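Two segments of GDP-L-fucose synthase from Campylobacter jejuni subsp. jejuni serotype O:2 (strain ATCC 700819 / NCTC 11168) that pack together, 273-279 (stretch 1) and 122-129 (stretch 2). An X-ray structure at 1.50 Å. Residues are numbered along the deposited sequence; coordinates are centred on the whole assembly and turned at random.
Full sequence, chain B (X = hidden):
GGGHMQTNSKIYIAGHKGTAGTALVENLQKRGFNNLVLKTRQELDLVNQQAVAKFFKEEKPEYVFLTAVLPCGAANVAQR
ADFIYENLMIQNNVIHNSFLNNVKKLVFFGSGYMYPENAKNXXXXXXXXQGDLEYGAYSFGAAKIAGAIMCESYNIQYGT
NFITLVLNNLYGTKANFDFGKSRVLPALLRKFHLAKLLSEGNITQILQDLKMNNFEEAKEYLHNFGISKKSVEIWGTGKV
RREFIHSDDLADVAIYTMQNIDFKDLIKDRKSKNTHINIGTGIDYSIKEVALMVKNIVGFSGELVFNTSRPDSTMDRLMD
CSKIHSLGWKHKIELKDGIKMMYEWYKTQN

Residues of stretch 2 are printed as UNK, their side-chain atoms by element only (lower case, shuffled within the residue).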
# COMPACT_ATOMS: atom_id res chain seq x y z
N LYS B 273 12.81 9.77 -3.55
CA LYS B 273 12.12 8.48 -3.69
C LYS B 273 13.11 7.44 -3.20
O LYS B 273 14.33 7.70 -3.28
CB LYS B 273 11.73 8.15 -5.14
CG LYS B 273 10.79 6.98 -5.30
CD LYS B 273 10.31 6.82 -6.75
CE LYS B 273 11.40 6.33 -7.67
NZ LYS B 273 10.83 5.83 -8.95
N ASN B 274 12.63 6.29 -2.73
CA ASN B 274 13.50 5.20 -2.24
C ASN B 274 14.42 5.76 -1.16
O ASN B 274 15.64 5.47 -1.13
CB ASN B 274 14.25 4.55 -3.40
CG ASN B 274 13.30 3.87 -4.36
OD1 ASN B 274 12.35 3.22 -3.95
ND2 ASN B 274 13.56 4.00 -5.66
N THR B 275 13.83 6.50 -0.23
CA THR B 275 14.57 7.08 0.92
C THR B 275 14.61 6.17 2.13
O THR B 275 15.13 6.61 3.17
CB THR B 275 14.04 8.46 1.27
OG1 THR B 275 12.65 8.38 1.61
CG2 THR B 275 14.28 9.45 0.17
N HIS B 276 14.05 4.97 2.03
CA HIS B 276 14.29 3.91 3.02
C HIS B 276 15.76 3.51 2.99
O HIS B 276 16.48 3.84 2.01
CB HIS B 276 13.38 2.71 2.78
CG HIS B 276 13.46 2.11 1.44
ND1 HIS B 276 12.89 2.68 0.34
CD2 HIS B 276 14.09 0.98 1.02
CE1 HIS B 276 13.15 1.92 -0.72
NE2 HIS B 276 13.88 0.87 -0.32
N ILE B 277 16.22 2.86 4.05
CA ILE B 277 17.66 2.47 4.17
C ILE B 277 17.73 1.01 4.53
O ILE B 277 17.22 0.62 5.58
CB ILE B 277 18.36 3.30 5.26
CG1 ILE B 277 18.01 4.79 5.23
CG2 ILE B 277 19.85 3.05 5.20
CD1 ILE B 277 18.48 5.52 6.46
N ASN B 278 18.49 0.24 3.77
CA ASN B 278 18.73 -1.16 4.15
C ASN B 278 19.72 -1.21 5.33
O ASN B 278 20.66 -0.43 5.37
CB ASN B 278 19.36 -1.94 3.01
CG ASN B 278 18.44 -2.09 1.83
OD1 ASN B 278 17.21 -2.03 1.96
ND2 ASN B 278 19.05 -2.32 0.66
N ILE B 279 19.49 -2.13 6.25
CA ILE B 279 20.43 -2.36 7.36
C ILE B 279 20.76 -3.86 7.35
O ILE B 279 20.01 -4.66 6.80
CB ILE B 279 19.89 -1.86 8.71
CG1 ILE B 279 18.61 -2.56 9.16
CG2 ILE B 279 19.72 -0.35 8.67
CD1 ILE B 279 18.17 -2.22 10.57
N UNK B 122 23.31 -8.13 -4.33
CA UNK B 122 22.65 -7.65 -3.12
C UNK B 122 21.58 -6.61 -3.46
O UNK B 122 21.72 -5.85 -4.40
c UNK B 122 23.81 -7.07 -2.31
c UNK B 122 24.66 -7.57 -4.49
c UNK B 122 24.75 -6.54 -3.39
N UNK B 123 20.52 -6.57 -2.64
CA UNK B 123 19.34 -5.73 -2.93
C UNK B 123 19.62 -4.28 -2.61
O UNK B 123 19.96 -3.95 -1.44
c UNK B 123 17.74 -7.65 -2.34
c UNK B 123 16.91 -8.18 -1.18
c UNK B 123 16.97 -7.71 -3.65
c UNK B 123 18.18 -6.23 -2.07
N UNK B 124 19.49 -3.40 -3.59
CA UNK B 124 19.58 -1.94 -3.43
C UNK B 124 18.21 -1.41 -3.05
O UNK B 124 17.20 -1.95 -3.51
c UNK B 124 22.17 0.52 -6.13
c UNK B 124 21.98 -0.95 -6.35
n UNK B 124 22.63 1.22 -7.35
c UNK B 124 20.08 -1.34 -4.73
c UNK B 124 21.49 -1.74 -5.14
N UNK B 125 18.21 -0.27 -2.40
CA UNK B 125 16.94 0.40 -2.00
C UNK B 125 16.10 0.64 -3.26
O UNK B 125 14.85 0.59 -3.18
o UNK B 125 20.05 1.10 -0.71
c UNK B 125 17.81 1.31 0.19
c UNK B 125 17.29 1.63 -1.20
o UNK B 125 19.82 1.11 1.51
c UNK B 125 19.32 1.15 0.35
N UNK B 126 16.74 0.98 -4.36
CA UNK B 126 16.08 1.38 -5.61
C UNK B 126 15.40 0.20 -6.27
O UNK B 126 14.72 0.45 -7.28
o UNK B 126 19.57 4.30 -5.14
c UNK B 126 17.68 3.30 -6.15
c UNK B 126 17.10 1.97 -6.60
o UNK B 126 19.30 2.11 -4.78
c UNK B 126 18.94 3.22 -5.30
N UNK B 127 15.53 -1.04 -5.78
CA UNK B 127 14.86 -2.21 -6.40
C UNK B 127 13.39 -2.29 -5.97
O UNK B 127 12.68 -3.14 -6.49
c UNK B 127 15.63 -3.50 -6.07
o UNK B 127 20.87 -3.89 -8.23
c UNK B 127 19.59 -3.79 -7.72
c UNK B 127 19.14 -4.72 -6.81
c UNK B 127 17.87 -4.60 -6.28
c UNK B 127 17.49 -2.63 -7.56
c UNK B 127 17.02 -3.57 -6.66
c UNK B 127 18.76 -2.76 -8.13
N UNK B 128 12.94 -1.45 -5.03
CA UNK B 128 11.50 -1.32 -4.75
C UNK B 128 10.72 -1.18 -6.06
O UNK B 128 11.08 -0.31 -6.89
c UNK B 128 9.14 -0.99 -2.95
c UNK B 128 9.80 1.38 -2.52
c UNK B 128 11.32 -0.14 -3.80
c UNK B 128 9.87 0.20 -3.48
N UNK B 129 9.62 -1.93 -6.21
CA UNK B 129 8.67 -1.91 -7.35
C UNK B 129 9.28 -2.43 -8.66
O UNK B 129 8.58 -2.42 -9.72
c UNK B 129 5.94 1.57 -5.23
c UNK B 129 6.98 -0.12 -6.59
c UNK B 129 4.95 0.72 -4.88
c UNK B 129 8.08 -0.51 -7.55
c UNK B 129 5.99 -1.00 -6.19
c UNK B 129 6.93 1.16 -6.11
c UNK B 129 4.98 -0.58 -5.33
O HOH W 1 22.04 0.61 3.16
O HOH W 2 18.53 4.92 -2.25
O HOH W 3 12.24 2.16 -7.55

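Position 122 has three side-chain carbons that close a ring onto the backbone N, and the peptide bond before it is cis. Its side chain makes no contact with stretch 1. The ring topology is unique to proline among the standard residues: Pro 122.

Position 123 carries four carbons forked at the second, with no heteroatom. Its CA-to-CB bond points sideways, and its carbonyl oxygen comes close to Asn 278 ND2. The fork one carbon beyond CB specifies leucine rather than isoleucine, so this is Leu 123. Leu 123 CB lies 4.8 Å from Asn 278 ND2, whereas Leu 123 O lies 2.8 Å from Asn 278 ND2. The angle is too poor for a hydrogen bond, and Asn 278 ND2 is bonded elsewhere in the structure.

At position 124 four carbons run in a row and end in nitrogen. The CA-to-CB bond points away from stretch 1, and the exposed side chain touches a crystal neighbour. The chain is that of a lysine, and Lys 124 adds little to the contact.

Position 125 has three carbons, the third carrying two oxygens. Its CA-to-CB bond points toward stretch 1, and one carboxylate oxygen meets Asn 278 N. Two terminal oxygens and no nitrogen exclude glutamine, and the third-carbon position excludes aspartate: Glu 125. Glu 125 OE2 accepts a hydrogen bond from Asn 278 N at 2.8 Å, with a nearly linear N-H...acceptor angle of 171°. The chi2 of 91° lies between wells.

Position 126 repeats the pattern of three carbons with two terminal oxygens. Its CA-to-CB bond points away overall, yet its CA and CB both approach Asn 274 ND2. This is Glu 126. Asn 274 ND2 sits 3.6 Å from Glu 126 CA and 4.2 Å from Glu 126 CB. Water 2 lies within hydrogen-bonding reach of Glu 126 OE1 (3.1 Å, weak) and Asn 274 O (3.1 Å).

Position 127 shows one carbon, then a six-carbon ring bearing one oxygen. The CA-to-CB bond points away from stretch 1, and the side chain makes no contact with it. The ring oxygen identifies Tyr 127, whose N bonds Lys 124 O at 3.0 Å within the turn.

Position 128 has four carbons forked at the second. Its CA-to-CB bond points toward stretch 1, and a branch carbon packs against Asn 274 OD1 and His 276 CE1. This is Leu 128. Leu 128 CD2 lies 3.5 Å from Asn 274 OD1 and 3.8 Å from His 276 CE1.

Position 129 has one carbon and a six-carbon ring without oxygen. Its side chain makes no contact with stretch 1. This is Phe 129.

The contact buries 382 Å² and centres on Glu 125, which uses both side chain and backbone. Beyond the bond from Asn 278 N, water 1 lies within hydrogen-bonding reach of Glu 125 OE2 (2.8 Å) and Asn 278 O (2.8 Å). Glu 125 O meets the His 276 ring at its edge, where His 276 NE2 donates a weak bond (3.0 Å, 121°). Water 3 extends the junction, accepting from Asn 274 ND2 at 2.9 Å and lying within hydrogen-bonding reach of Leu 128 O at 2.8 Å.

Stretch 2, residues 122-129: PLKEEYLF
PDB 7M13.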